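Local coordinates for protein serpin B3 (Homo sapiens, PDB 4ZK3) that probably inhibits target proteases as a serpin, and in its Pso p27 form, linked to psoriasis, makes a compact structure that assembles into large aggregates, at residues A[47-52]-A[305-310]; A[220-225]-A[273-278]; A[108-113]-A[135-140]; A[26-31]-A[381-386]. All blocks are in the same frame, centred on the assembly; numbering follows the deposited sequence.

Contact 1. Residues A[47-52]-A[305-310]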
loop_
_atom_site.group_PDB
_atom_site.type_symbol
_atom_site.label_atom_id
_atom_site.label_comp_id
_atom_site.label_asym_id
_atom_site.label_seq_id
_atom_site.Cartn_x
_atom_site.Cartn_y
_atom_site.Cartn_z
ATOM N N ASP A 47 -6.919 11.273 -23.590
ATOM C CA ASP A 47 -5.760 11.658 -24.400
ATOM C C ASP A 47 -4.514 11.461 -23.606
ATOM O O ASP A 47 -4.271 10.374 -23.052
ATOM C CB ASP A 47 -5.847 13.126 -24.880
ATOM C CG ASP A 47 -7.017 13.372 -25.835
ATOM O OD1 ASP A 47 -7.607 12.390 -26.347
ATOM O OD2 ASP A 47 -7.361 14.559 -26.042
ATOM N N ASN A 48 -3.750 12.532 -23.496
ATOM C CA ASN A 48 -2.436 12.452 -22.900
ATOM C C ASN A 48 -2.485 12.282 -21.379
ATOM O O ASN A 48 -1.600 11.615 -20.802
ATOM C CB ASN A 48 -1.674 13.722 -23.228
ATOM C CG ASN A 48 -0.210 13.468 -23.444
ATOM O OD1 ASN A 48 0.161 12.535 -24.176
ATOM N ND2 ASN A 48 0.639 14.292 -22.812
ATOM N N THR A 49 -3.502 12.904 -20.751
ATOM C CA THR A 49 -3.693 12.861 -19.288
ATOM C C THR A 49 -3.779 11.347 -18.943
ATOM O O THR A 49 -3.006 10.841 -18.126
ATOM C CB THR A 49 -4.924 13.689 -18.806
ATOM O OG1 THR A 49 -4.670 15.091 -18.919
ATOM C CG2 THR A 49 -5.186 13.481 -17.339
ATOM N N ALA A 50 -4.625 10.617 -19.669
ATOM C CA ALA A 50 -4.774 9.185 -19.466
ATOM C C ALA A 50 -3.515 8.409 -19.768
ATOM O O ALA A 50 -3.159 7.454 -19.030
ATOM C CB ALA A 50 -5.980 8.633 -20.273
ATOM N N GLN A 51 -2.816 8.784 -20.849
ATOM C CA GLN A 51 -1.653 8.002 -21.227
ATOM C C GLN A 51 -0.522 8.096 -20.183
ATOM O O GLN A 51 0.122 7.125 -19.875
ATOM C CB GLN A 51 -1.152 8.380 -22.638
ATOM C CG GLN A 51 -0.292 7.291 -23.283
ATOM C CD GLN A 51 -1.040 5.949 -23.411
ATOM O OE1 GLN A 51 -2.259 5.920 -23.660
ATOM N NE2 GLN A 51 -0.316 4.833 -23.219
ATOM N N GLN A 52 -0.306 9.254 -19.598
ATOM C CA GLN A 52 0.671 9.390 -18.510
ATOM C C GLN A 52 0.297 8.529 -17.244
ATOM O O GLN A 52 1.159 7.979 -16.544
ATOM C CB GLN A 52 0.736 10.871 -18.128
ATOM C CG GLN A 52 1.468 11.689 -19.182
ATOM C CD GLN A 52 1.463 13.174 -18.935
ATOM O OE1 GLN A 52 0.923 13.683 -17.944
ATOM N NE2 GLN A 52 2.070 13.902 -19.864
ATOM N N VAL A 305 2.099 14.454 -15.319
ATOM C CA VAL A 305 2.175 15.932 -15.331
ATOM C C VAL A 305 0.897 16.656 -15.716
ATOM O O VAL A 305 0.523 17.627 -15.035
ATOM C CB VAL A 305 3.348 16.527 -16.184
ATOM C CG1 VAL A 305 4.488 16.980 -15.265
ATOM C CG2 VAL A 305 3.882 15.546 -17.193
ATOM N N ASP A 306 0.252 16.235 -16.799
ATOM C CA ASP A 306 -0.935 16.981 -17.316
ATOM C C ASP A 306 -2.064 17.125 -16.225
ATOM O O ASP A 306 -2.782 18.132 -16.127
ATOM C CB ASP A 306 -1.538 16.253 -18.552
ATOM C CG ASP A 306 -0.656 16.365 -19.863
ATOM O OD1 ASP A 306 0.553 16.681 -19.755
ATOM O OD2 ASP A 306 -1.209 16.064 -20.978
ATOM N N ILE A 307 -2.207 16.058 -15.425
ATOM C CA ILE A 307 -3.253 15.892 -14.437
ATOM C C ILE A 307 -3.128 16.945 -13.365
ATOM O O ILE A 307 -4.135 17.322 -12.732
ATOM C CB ILE A 307 -3.177 14.453 -13.840
ATOM C CG1 ILE A 307 -4.348 14.139 -12.963
ATOM C CG2 ILE A 307 -1.928 14.265 -12.996
ATOM C CD1 ILE A 307 -5.598 13.835 -13.712
ATOM N N PHE A 308 -1.920 17.434 -13.121
ATOM C CA PHE A 308 -1.746 18.482 -12.068
ATOM C C PHE A 308 -1.688 19.939 -12.602
ATOM O O PHE A 308 -1.520 20.871 -11.829
ATOM C CB PHE A 308 -0.535 18.187 -11.174
ATOM C CG PHE A 308 -0.590 16.823 -10.493
ATOM C CD1 PHE A 308 -1.574 16.527 -9.549
ATOM C CD2 PHE A 308 0.355 15.851 -10.786
ATOM C CE1 PHE A 308 -1.616 15.293 -8.927
ATOM C CE2 PHE A 308 0.321 14.613 -10.149
ATOM C CZ PHE A 308 -0.671 14.338 -9.233
ATOM N N ASN A 309 -1.872 20.135 -13.907
ATOM C CA ASN A 309 -1.812 21.482 -14.465
ATOM C C ASN A 309 -2.882 21.722 -15.488
ATOM O O ASN A 309 -3.772 20.862 -15.713
ATOM C CB ASN A 309 -0.406 21.779 -15.044
ATOM C CG ASN A 309 -0.095 21.004 -16.318
ATOM O OD1 ASN A 309 -0.976 20.642 -17.108
ATOM N ND2 ASN A 309 1.190 20.743 -16.523
ATOM N N GLY A 310 -2.736 22.877 -16.150
ATOM C CA GLY A 310 -3.707 23.393 -17.046
ATOM C C GLY A 310 -3.980 22.519 -18.242
ATOM O O GLY A 310 -5.033 22.688 -18.845
HETATM O O HOH W 1 -1.441 13.065 -16.479
#
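Q52 and D306 carry most of the polar contact. OE1 of Q52 accepts two backbone N-H groups: D306 N lies 2.9 Å from OE1, in the plane of the amide carbonyl on a lone pair, and its bond is nearly straight (169°), while V305 N comes in from above that plane. NE2 of Q52 returns a weak bond to OD1 of D306, the two side chains crossing at about a right angle with their flat ends turned 69° apart. The other carboxylate oxygen, OD2 of D306, takes ND2 of N48 at 3.1 Å; the bond lies in the plane of the N48 amide but above that of the carboxylate. In the serpin fold this fastens helix 47-57 to a loop whose residues 306-308 form a short 3-10 segment. Deeper in, CG2 of T49, anti to its backbone N, packs against CD1 of I307 at 3.7 Å. OG1 of T49 lies 3.4 Å from CB of D306, but its hydrogen bond is with D313 N. A water gives hydrogens to T49 O and Q52 OE1 and accepts from I307 N. I307 pairs through its backbone with L325 of strand 325-336 and touches V41 of helix 31-42.

Contact 2. Residues A[220-225]-A[273-278]; sequences HFASLE and QNMRET
This is an antiparallel strand pairing near one end of the serpin fold, where strand 206-224 meets the start of strand 276-294; strand 361-364 also borders it, as in sheet C of serpins. The short segments diverge steeply, their directions 101° apart, and the pairing is brief. F221 and R276 form the hydrogen-bonded pair, with F221 N 2.9 Å from R276 O and R276 N at the same 2.9 Å from F221 O. H220 and E277 are the neighbouring non-hydrogen-bonded pair, and their side chains lie on one face of the sheet. There the chain of E277 bends at chi2 (-67°), which turns CD back toward H220; OE1 lies over the centre of the imidazole, 3.1 Å above its plane. The approach is to the ring face, not to an N-H; the hydrogen bond of ND1 goes to E233, while E277 OE2 bonds to S218. From beside the pair, M275 bends at chi3 to place CE 3.4 Å from CB of H220. On the other face, CB of F221 sits 3.5 Å from OG1 of T278. That hydroxyl donates to R276 O at 2.7 Å, reaching the oxygen from the face of its carbonyl plane opposite to F221 N.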
loop_
_atom_site.group_PDB
_atom_site.type_symbol
_atom_site.label_atom_id
_atom_site.label_comp_id
_atom_site.label_asym_id
_atom_site.label_seq_id
_atom_site.Cartn_x
_atom_site.Cartn_y
_atom_site.Cartn_z
ATOM N N HIS A 220 8.554 -21.786 4.870
ATOM C CA HIS A 220 9.245 -21.653 3.578
ATOM C C HIS A 220 10.337 -20.589 3.692
ATOM O O HIS A 220 10.116 -19.443 4.135
ATOM C CB HIS A 220 8.290 -21.304 2.409
ATOM C CG HIS A 220 7.324 -22.397 2.086
ATOM N ND1 HIS A 220 5.970 -22.290 2.314
ATOM C CD2 HIS A 220 7.524 -23.643 1.594
ATOM C CE1 HIS A 220 5.377 -23.426 1.988
ATOM N NE2 HIS A 220 6.298 -24.264 1.552
ATOM N N PHE A 221 11.524 -20.995 3.265
ATOM C CA PHE A 221 12.738 -20.285 3.469
ATOM C C PHE A 221 13.622 -20.329 2.200
ATOM O O PHE A 221 13.556 -21.257 1.398
ATOM C CB PHE A 221 13.467 -20.879 4.695
ATOM C CG PHE A 221 14.849 -20.331 4.887
ATOM C CD1 PHE A 221 15.930 -20.853 4.164
ATOM C CD2 PHE A 221 15.080 -19.280 5.759
ATOM C CE1 PHE A 221 17.200 -20.326 4.283
ATOM C CE2 PHE A 221 16.349 -18.746 5.883
ATOM C CZ PHE A 221 17.425 -19.278 5.148
ATOM N N ALA A 222 14.443 -19.311 2.033
ATOM C CA ALA A 222 15.440 -19.308 0.995
ATOM C C ALA A 222 16.599 -18.411 1.382
ATOM O O ALA A 222 16.427 -17.328 1.979
ATOM C CB ALA A 222 14.853 -18.866 -0.315
ATOM N N SER A 223 17.794 -18.883 1.061
ATOM C CA SER A 223 18.977 -18.090 1.174
ATOM C C SER A 223 19.316 -17.512 -0.177
ATOM O O SER A 223 19.485 -18.250 -1.116
ATOM C CB SER A 223 20.142 -18.947 1.625
ATOM O OG SER A 223 21.318 -18.232 1.276
ATOM N N LEU A 224 19.446 -16.199 -0.278
ATOM C CA LEU A 224 19.759 -15.530 -1.532
ATOM C C LEU A 224 21.215 -15.128 -1.471
ATOM O O LEU A 224 21.575 -13.951 -1.297
ATOM C CB LEU A 224 18.874 -14.325 -1.716
ATOM C CG LEU A 224 17.386 -14.483 -1.379
ATOM C CD1 LEU A 224 16.782 -13.096 -1.510
ATOM C CD2 LEU A 224 16.659 -15.486 -2.275
ATOM N N GLU A 225 22.075 -16.135 -1.524
ATOM C CA GLU A 225 23.499 -15.855 -1.538
ATOM C C GLU A 225 23.754 -15.289 -2.913
ATOM O O GLU A 225 23.587 -15.987 -3.901
ATOM C CB GLU A 225 24.367 -17.100 -1.251
ATOM C CG GLU A 225 25.891 -16.899 -1.429
ATOM C CD GLU A 225 26.414 -15.440 -1.317
ATOM O OE1 GLU A 225 25.737 -14.528 -0.760
ATOM O OE2 GLU A 225 27.546 -15.194 -1.806
ATOM N N GLN A 273 7.683 -21.933 -5.267
ATOM C CA GLN A 273 8.542 -22.634 -6.187
ATOM C C GLN A 273 10.032 -22.589 -5.794
ATOM O O GLN A 273 10.736 -23.577 -5.915
ATOM C CB GLN A 273 8.297 -21.995 -7.558
ATOM C CG GLN A 273 9.199 -22.393 -8.705
ATOM C CD GLN A 273 9.154 -23.868 -8.966
ATOM O OE1 GLN A 273 10.191 -24.524 -8.940
ATOM N NE2 GLN A 273 7.963 -24.401 -9.234
ATOM N N ASN A 274 10.526 -21.449 -5.317
ATOM C CA ASN A 274 11.969 -21.281 -5.050
ATOM C C ASN A 274 12.355 -21.097 -3.600
ATOM O O ASN A 274 13.417 -20.577 -3.292
ATOM C CB ASN A 274 12.484 -20.075 -5.820
ATOM C CG ASN A 274 12.243 -20.215 -7.291
ATOM O OD1 ASN A 274 12.108 -21.340 -7.780
ATOM N ND2 ASN A 274 12.207 -19.086 -8.017
ATOM N N MET A 275 11.494 -21.542 -2.730
ATOM C CA MET A 275 11.786 -21.633 -1.326
ATOM C C MET A 275 11.521 -23.073 -0.852
ATOM O O MET A 275 10.934 -23.882 -1.567
ATOM C CB MET A 275 10.888 -20.648 -0.596
ATOM C CG MET A 275 10.886 -19.248 -1.178
ATOM S SD MET A 275 9.866 -18.074 -0.238
ATOM C CE MET A 275 8.329 -18.928 -0.056
ATOM N N ARG A 276 11.951 -23.382 0.369
ATOM C CA ARG A 276 11.876 -24.734 0.878
ATOM C C ARG A 276 11.436 -24.691 2.322
ATOM O O ARG A 276 11.881 -23.831 3.076
ATOM C CB ARG A 276 13.279 -25.410 0.801
ATOM C CG ARG A 276 13.988 -25.281 -0.547
ATOM C CD ARG A 276 13.267 -26.198 -1.512
ATOM N NE ARG A 276 13.740 -26.185 -2.888
ATOM C CZ ARG A 276 13.131 -25.622 -3.923
ATOM N NH1 ARG A 276 12.021 -24.904 -3.776
ATOM N NH2 ARG A 276 13.672 -25.741 -5.135
ATOM N N GLU A 277 10.628 -25.660 2.728
ATOM C CA GLU A 277 10.282 -25.822 4.136
ATOM C C GLU A 277 11.569 -26.126 4.869
ATOM O O GLU A 277 12.370 -26.867 4.358
ATOM C CB GLU A 277 9.255 -26.933 4.319
ATOM C CG GLU A 277 7.842 -26.482 3.985
ATOM C CD GLU A 277 7.310 -25.435 4.972
ATOM O OE1 GLU A 277 6.275 -24.813 4.649
ATOM O OE2 GLU A 277 7.921 -25.217 6.057
ATOM N N THR A 278 11.794 -25.453 5.997
ATOM C CA THR A 278 13.085 -25.377 6.701
ATOM C C THR A 278 12.766 -24.927 8.135
ATOM O O THR A 278 11.877 -24.043 8.334
ATOM C CB THR A 278 13.997 -24.270 6.086
ATOM O OG1 THR A 278 14.044 -24.368 4.656
ATOM C CG2 THR A 278 15.417 -24.301 6.674
#

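Contact 3. Residues A[108-113]-A[135-140]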
loop_
_atom_site.group_PDB
_atom_site.type_symbol
_atom_site.label_atom_id
_atom_site.label_comp_id
_atom_site.label_asym_id
_atom_site.label_seq_id
_atom_site.Cartn_x
_atom_site.Cartn_y
_atom_site.Cartn_z
ATOM N N PHE A 108 -16.491 11.503 -3.116
ATOM C CA PHE A 108 -17.133 12.585 -2.402
ATOM C C PHE A 108 -17.131 13.769 -3.401
ATOM O O PHE A 108 -16.083 14.279 -3.789
ATOM C CB PHE A 108 -16.389 12.986 -1.137
ATOM C CG PHE A 108 -16.395 11.950 -0.033
ATOM C CD1 PHE A 108 -15.379 10.963 0.033
ATOM C CD2 PHE A 108 -17.351 11.955 0.948
ATOM C CE1 PHE A 108 -15.365 9.995 1.040
ATOM C CE2 PHE A 108 -17.319 11.002 1.979
ATOM C CZ PHE A 108 -16.326 10.042 2.016
ATOM N N GLY A 109 -18.312 14.186 -3.840
ATOM C CA GLY A 109 -18.377 15.320 -4.735
ATOM C C GLY A 109 -19.141 16.478 -4.181
ATOM O O GLY A 109 -20.037 16.303 -3.376
ATOM N N GLU A 110 -18.815 17.665 -4.676
ATOM C CA GLU A 110 -19.593 18.837 -4.354
ATOM C C GLU A 110 -21.074 18.610 -4.673
ATOM O O GLU A 110 -21.447 18.082 -5.731
ATOM C CB GLU A 110 -19.001 20.066 -5.016
ATOM C CG GLU A 110 -19.975 21.239 -5.097
ATOM C CD GLU A 110 -20.445 21.776 -3.761
ATOM O OE1 GLU A 110 -19.703 21.693 -2.755
ATOM O OE2 GLU A 110 -21.572 22.274 -3.731
ATOM N N LYS A 111 -21.898 18.970 -3.691
ATOM C CA LYS A 111 -23.329 18.727 -3.660
ATOM C C LYS A 111 -24.058 19.279 -4.904
ATOM O O LYS A 111 -24.955 18.644 -5.490
ATOM C CB LYS A 111 -23.868 19.438 -2.405
ATOM C CG LYS A 111 -25.057 18.796 -1.722
ATOM C CD LYS A 111 -25.391 19.549 -0.423
ATOM C CE LYS A 111 -25.222 21.060 -0.601
ATOM N NZ LYS A 111 -26.106 21.888 0.270
ATOM N N THR A 112 -23.620 20.437 -5.324
ATOM C CA THR A 112 -24.214 21.069 -6.478
ATOM C C THR A 112 -23.561 20.724 -7.801
ATOM O O THR A 112 -23.958 21.250 -8.834
ATOM C CB THR A 112 -24.198 22.596 -6.304
ATOM O OG1 THR A 112 -22.848 23.078 -6.187
ATOM C CG2 THR A 112 -24.994 22.981 -5.067
ATOM N N TYR A 113 -22.637 19.785 -7.805
ATOM C CA TYR A 113 -21.790 19.604 -8.951
ATOM C C TYR A 113 -22.196 18.361 -9.685
ATOM O O TYR A 113 -22.443 17.358 -9.065
ATOM C CB TYR A 113 -20.370 19.507 -8.483
ATOM C CG TYR A 113 -19.351 19.617 -9.584
ATOM C CD1 TYR A 113 -19.019 20.840 -10.120
ATOM C CD2 TYR A 113 -18.679 18.498 -10.051
ATOM C CE1 TYR A 113 -18.085 20.951 -11.140
ATOM C CE2 TYR A 113 -17.736 18.608 -11.030
ATOM C CZ TYR A 113 -17.461 19.832 -11.584
ATOM O OH TYR A 113 -16.528 19.906 -12.565
ATOM N N ASP A 135 -20.862 19.353 1.104
ATOM C CA ASP A 135 -20.893 20.794 0.903
ATOM C C ASP A 135 -19.517 21.391 0.986
ATOM O O ASP A 135 -19.137 21.980 2.008
ATOM C CB ASP A 135 -21.824 21.439 1.958
ATOM C CG ASP A 135 -22.252 22.898 1.606
ATOM O OD1 ASP A 135 -21.618 23.619 0.794
ATOM O OD2 ASP A 135 -23.261 23.321 2.201
ATOM N N PHE A 136 -18.742 21.248 -0.084
ATOM C CA PHE A 136 -17.383 21.756 -0.121
ATOM C C PHE A 136 -17.509 23.291 -0.248
ATOM O O PHE A 136 -16.669 24.009 0.260
ATOM C CB PHE A 136 -16.522 21.250 -1.328
ATOM C CG PHE A 136 -16.044 19.778 -1.253
ATOM C CD1 PHE A 136 -15.282 19.314 -0.194
ATOM C CD2 PHE A 136 -16.315 18.893 -2.304
ATOM C CE1 PHE A 136 -14.831 17.995 -0.142
ATOM C CE2 PHE A 136 -15.889 17.584 -2.252
ATOM C CZ PHE A 136 -15.146 17.135 -1.164
ATOM N N ALA A 137 -18.530 23.762 -0.977
ATOM C CA ALA A 137 -18.615 25.186 -1.319
ATOM C C ALA A 137 -18.711 26.009 -0.068
ATOM O O ALA A 137 -17.931 26.918 0.121
ATOM C CB ALA A 137 -19.812 25.481 -2.222
ATOM N N ASN A 138 -19.652 25.663 0.800
ATOM C CA ASN A 138 -19.853 26.445 1.994
ATOM C C ASN A 138 -19.246 25.875 3.242
ATOM O O ASN A 138 -19.279 26.533 4.246
ATOM C CB ASN A 138 -21.332 26.617 2.268
ATOM C CG ASN A 138 -22.097 27.013 1.037
ATOM O OD1 ASN A 138 -23.046 26.323 0.641
ATOM N ND2 ASN A 138 -21.655 28.056 0.389
ATOM N N ALA A 139 -18.700 24.664 3.216
ATOM C CA ALA A 139 -18.259 24.017 4.454
ATOM C C ALA A 139 -17.089 23.065 4.183
ATOM O O ALA A 139 -17.167 21.879 4.449
ATOM C CB ALA A 139 -19.451 23.310 5.064
ATOM N N PRO A 140 -16.002 23.613 3.635
ATOM C CA PRO A 140 -14.923 22.764 3.145
ATOM C C PRO A 140 -14.192 22.095 4.281
ATOM O O PRO A 140 -13.706 20.964 4.123
ATOM C CB PRO A 140 -13.990 23.729 2.430
ATOM C CG PRO A 140 -14.289 25.059 3.058
ATOM C CD PRO A 140 -15.747 25.040 3.390
HETATM O O HOH W 2 -23.038 23.299 -1.779
#
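E110 reaches across with its carboxylate while F136 turns the edge of its ring to the backbone of 108-110. CG of E110 is anti to the backbone N, and a bend at chi2 (62°) brings CD round toward the opposite loop. OE1 then meets two successive N-H groups: A137 N at 3.0 Å, from above the carboxylate plane, and F136 N in a weaker, more bent bond of 126°. The second oxygen, OE2, is held from its own side of the contact by OG1 of T112, 2.9 Å away on the anti side, and by T112 N. A water also donates to E110 OE2 at 2.6 Å and weakly to D135 OD1. Four protein N-H and O-H donors, one of them weak, thus meet the two oxygens of this buried carboxylate. OD1 of D135 stands 4.5 Å from OE1, a like-charged neighbour that would probably tend to raise the pKa of one or both groups. D135 OD1 accepts N138 N at 2.8 Å in an Asx motif, and its OD2 faces K111 NZ in a long salt bridge of 3.7 Å. F108 O lies at the edge of the F136 ring, in its plane, 3.7 Å from CE2. The contact ties the end of strand 99-110, where a type I turn begins, to the loop between strand 130-134 and helix 140-153, the entry to the helix that crosses the main sheet in serpins.

Contact 4. Residues A[26-31]-A[381-386]; sequences NIFYSP and ILFYGR
Here, in the buried core of the serpin, strand 27-29 is joined antiparallel to strand 380-387. I27 with R386 and Y29 with Y384 are hydrogen-bonded pairs; F28 with G385 is the non-hydrogen-bonded pair between them. On one face, F28 and F383 hold their rings nearly parallel (7° apart) but slid so that they barely overlap, with CZ of F28 3.5 Å from CB of F383. The F28 ring comes up to G385, CD1 lying 4.0 Å from CA of G385. On the face of I27 and Y29, CD1 of I27 sits 3.5 Å above the R386 guanidinium, over its centre, while that group is also tied to N25 and E258. CG of Y29 lies between its backbone N and carbonyl carbon (chi1 62°), and the side chain runs beside that of Y384, its OH bonded to M12 O. Beyond the last pair, L382 and F383 both face I373 in a classic beta bulge. S30 OG gives its hydrogen to L382 O at 2.7 Å, nearly along the C=O axis, and as N-cap accepts from S33 N of helix 31-42. S30 N bonds NE2 of H330 on strand 325-336, consistent with the shutter region of serpins. P31 CG lies 3.5 Å from I381 O.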
loop_
_atom_site.group_PDB
_atom_site.type_symbol
_atom_site.label_atom_id
_atom_site.label_comp_id
_atom_site.label_asym_id
_atom_site.label_seq_id
_atom_site.Cartn_x
_atom_site.Cartn_y
_atom_site.Cartn_z
ATOM N N ASN A 26 11.709 4.578 8.620
ATOM C CA ASN A 26 10.725 3.562 8.174
ATOM C C ASN A 26 9.884 4.010 7.000
ATOM O O ASN A 26 9.569 5.230 6.873
ATOM C CB ASN A 26 9.799 3.226 9.333
ATOM C CG ASN A 26 10.570 2.755 10.498
ATOM O OD1 ASN A 26 11.692 2.332 10.317
ATOM N ND2 ASN A 26 9.988 2.763 11.674
ATOM N N ILE A 27 9.451 3.023 6.191
ATOM C CA ILE A 27 8.642 3.247 5.002
ATOM C C ILE A 27 7.488 2.203 5.099
ATOM O O ILE A 27 7.701 1.072 5.468
ATOM C CB ILE A 27 9.478 3.002 3.728
ATOM C CG1 ILE A 27 10.523 4.137 3.523
ATOM C CG2 ILE A 27 8.594 2.798 2.486
ATOM C CD1 ILE A 27 11.526 3.756 2.452
ATOM N N PHE A 28 6.256 2.621 4.876
ATOM C CA PHE A 28 5.147 1.675 4.848
ATOM C C PHE A 28 3.977 2.296 4.091
ATOM O O PHE A 28 3.585 3.467 4.320
ATOM C CB PHE A 28 4.793 1.191 6.245
ATOM C CG PHE A 28 3.767 0.163 6.244
ATOM C CD1 PHE A 28 4.089 -1.150 5.902
ATOM C CD2 PHE A 28 2.436 0.505 6.476
ATOM C CE1 PHE A 28 3.096 -2.125 5.831
ATOM C CE2 PHE A 28 1.426 -0.465 6.365
ATOM C CZ PHE A 28 1.760 -1.785 6.066
ATOM N N TYR A 29 3.429 1.524 3.126
ATOM C CA TYR A 29 2.422 2.044 2.202
ATOM C C TYR A 29 1.716 0.865 1.530
ATOM O O TYR A 29 2.200 -0.297 1.586
ATOM C CB TYR A 29 3.015 2.948 1.127
ATOM C CG TYR A 29 4.037 2.305 0.183
ATOM C CD1 TYR A 29 5.391 2.175 0.572
ATOM C CD2 TYR A 29 3.696 1.964 -1.113
ATOM C CE1 TYR A 29 6.338 1.592 -0.289
ATOM C CE2 TYR A 29 4.621 1.401 -1.975
ATOM C CZ TYR A 29 5.944 1.203 -1.555
ATOM O OH TYR A 29 6.887 0.698 -2.452
ATOM N N SER A 30 0.535 1.177 1.035
ATOM C CA SER A 30 -0.257 0.232 0.240
ATOM C C SER A 30 -0.240 0.633 -1.210
ATOM O O SER A 30 -1.023 1.493 -1.638
ATOM C CB SER A 30 -1.704 0.150 0.704
ATOM O OG SER A 30 -2.409 -0.690 -0.230
ATOM N N PRO A 31 0.568 -0.069 -2.002
ATOM C CA PRO A 31 0.572 0.243 -3.423
ATOM C C PRO A 31 -0.775 0.001 -4.087
ATOM O O PRO A 31 -1.177 0.726 -4.995
ATOM C CB PRO A 31 1.603 -0.740 -4.002
ATOM C CG PRO A 31 1.786 -1.818 -2.959
ATOM C CD PRO A 31 1.486 -1.162 -1.634
ATOM N N ILE A 381 0.643 -7.725 -3.893
ATOM C CA ILE A 381 1.279 -7.138 -2.711
ATOM C C ILE A 381 0.411 -5.987 -2.275
ATOM O O ILE A 381 0.281 -4.969 -2.985
ATOM C CB ILE A 381 2.727 -6.773 -2.995
ATOM C CG1 ILE A 381 3.489 -8.065 -3.441
ATOM C CG2 ILE A 381 3.360 -6.198 -1.719
ATOM C CD1 ILE A 381 4.961 -7.788 -3.755
ATOM N N LEU A 382 -0.251 -6.185 -1.143
ATOM C CA LEU A 382 -1.204 -5.205 -0.608
ATOM C C LEU A 382 -0.512 -4.068 0.163
ATOM O O LEU A 382 -1.027 -2.927 0.170
ATOM C CB LEU A 382 -2.191 -5.911 0.320
ATOM C CG LEU A 382 -3.003 -7.057 -0.333
ATOM C CD1 LEU A 382 -3.828 -7.802 0.679
ATOM C CD2 LEU A 382 -3.822 -6.685 -1.516
ATOM N N PHE A 383 0.587 -4.416 0.841
ATOM C CA PHE A 383 1.302 -3.485 1.697
ATOM C C PHE A 383 2.771 -3.839 1.605
ATOM O O PHE A 383 3.134 -5.040 1.497
ATOM C CB PHE A 383 0.926 -3.600 3.203
ATOM C CG PHE A 383 -0.562 -3.386 3.529
ATOM C CD1 PHE A 383 -1.082 -2.119 3.800
ATOM C CD2 PHE A 383 -1.415 -4.507 3.598
ATOM C CE1 PHE A 383 -2.436 -1.978 4.153
ATOM C CE2 PHE A 383 -2.771 -4.368 3.879
ATOM C CZ PHE A 383 -3.284 -3.098 4.169
ATOM N N TYR A 384 3.614 -2.794 1.672
ATOM C CA TYR A 384 5.067 -2.959 1.509
ATOM C C TYR A 384 5.784 -1.962 2.392
ATOM O O TYR A 384 5.335 -0.839 2.549
ATOM C CB TYR A 384 5.496 -2.745 0.032
ATOM C CG TYR A 384 6.922 -3.090 -0.275
ATOM C CD1 TYR A 384 7.932 -2.168 -0.125
ATOM C CD2 TYR A 384 7.273 -4.386 -0.688
ATOM C CE1 TYR A 384 9.232 -2.493 -0.429
ATOM C CE2 TYR A 384 8.588 -4.732 -0.958
ATOM C CZ TYR A 384 9.562 -3.795 -0.781
ATOM O OH TYR A 384 10.872 -4.100 -1.085
ATOM N N GLY A 385 6.914 -2.377 2.939
ATOM C CA GLY A 385 7.587 -1.562 3.916
ATOM C C GLY A 385 9.018 -1.869 4.194
ATOM O O GLY A 385 9.554 -2.915 3.801
ATOM N N ARG A 386 9.651 -0.910 4.859
ATOM C CA ARG A 386 11.001 -1.072 5.371
ATOM C C ARG A 386 11.004 -0.649 6.826
ATOM O O ARG A 386 10.486 0.452 7.177
ATOM C CB ARG A 386 12.004 -0.183 4.644
ATOM C CG ARG A 386 13.370 -0.186 5.362
ATOM C CD ARG A 386 14.362 0.684 4.682
ATOM N NE ARG A 386 14.134 2.054 4.964
ATOM C CZ ARG A 386 14.541 3.089 4.213
ATOM N NH1 ARG A 386 15.163 2.941 3.054
ATOM N NH2 ARG A 386 14.298 4.315 4.644
#

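Contact 4 closes the longest loop, joining a strand near the N-terminus to one near the C-terminus; its centre lies about 5 Å from that of the chain, and the other three contacts are nested within its loop. Contact 3 and then contact 2 come in series along the chain, both inside the loop of contact 1. Contacts 2 and 3 sit at opposite ends of the molecule, their centres about 53 Å apart, with the centres of contacts 1 and 3 about 24 Å apart at one end. Strand 276-294 starts at contact 2 and runs on to touch contact 4. Strand 340-351 lies between 174-185 and 325-336, consistent with an inserted reactive loop, as in cleaved serpins.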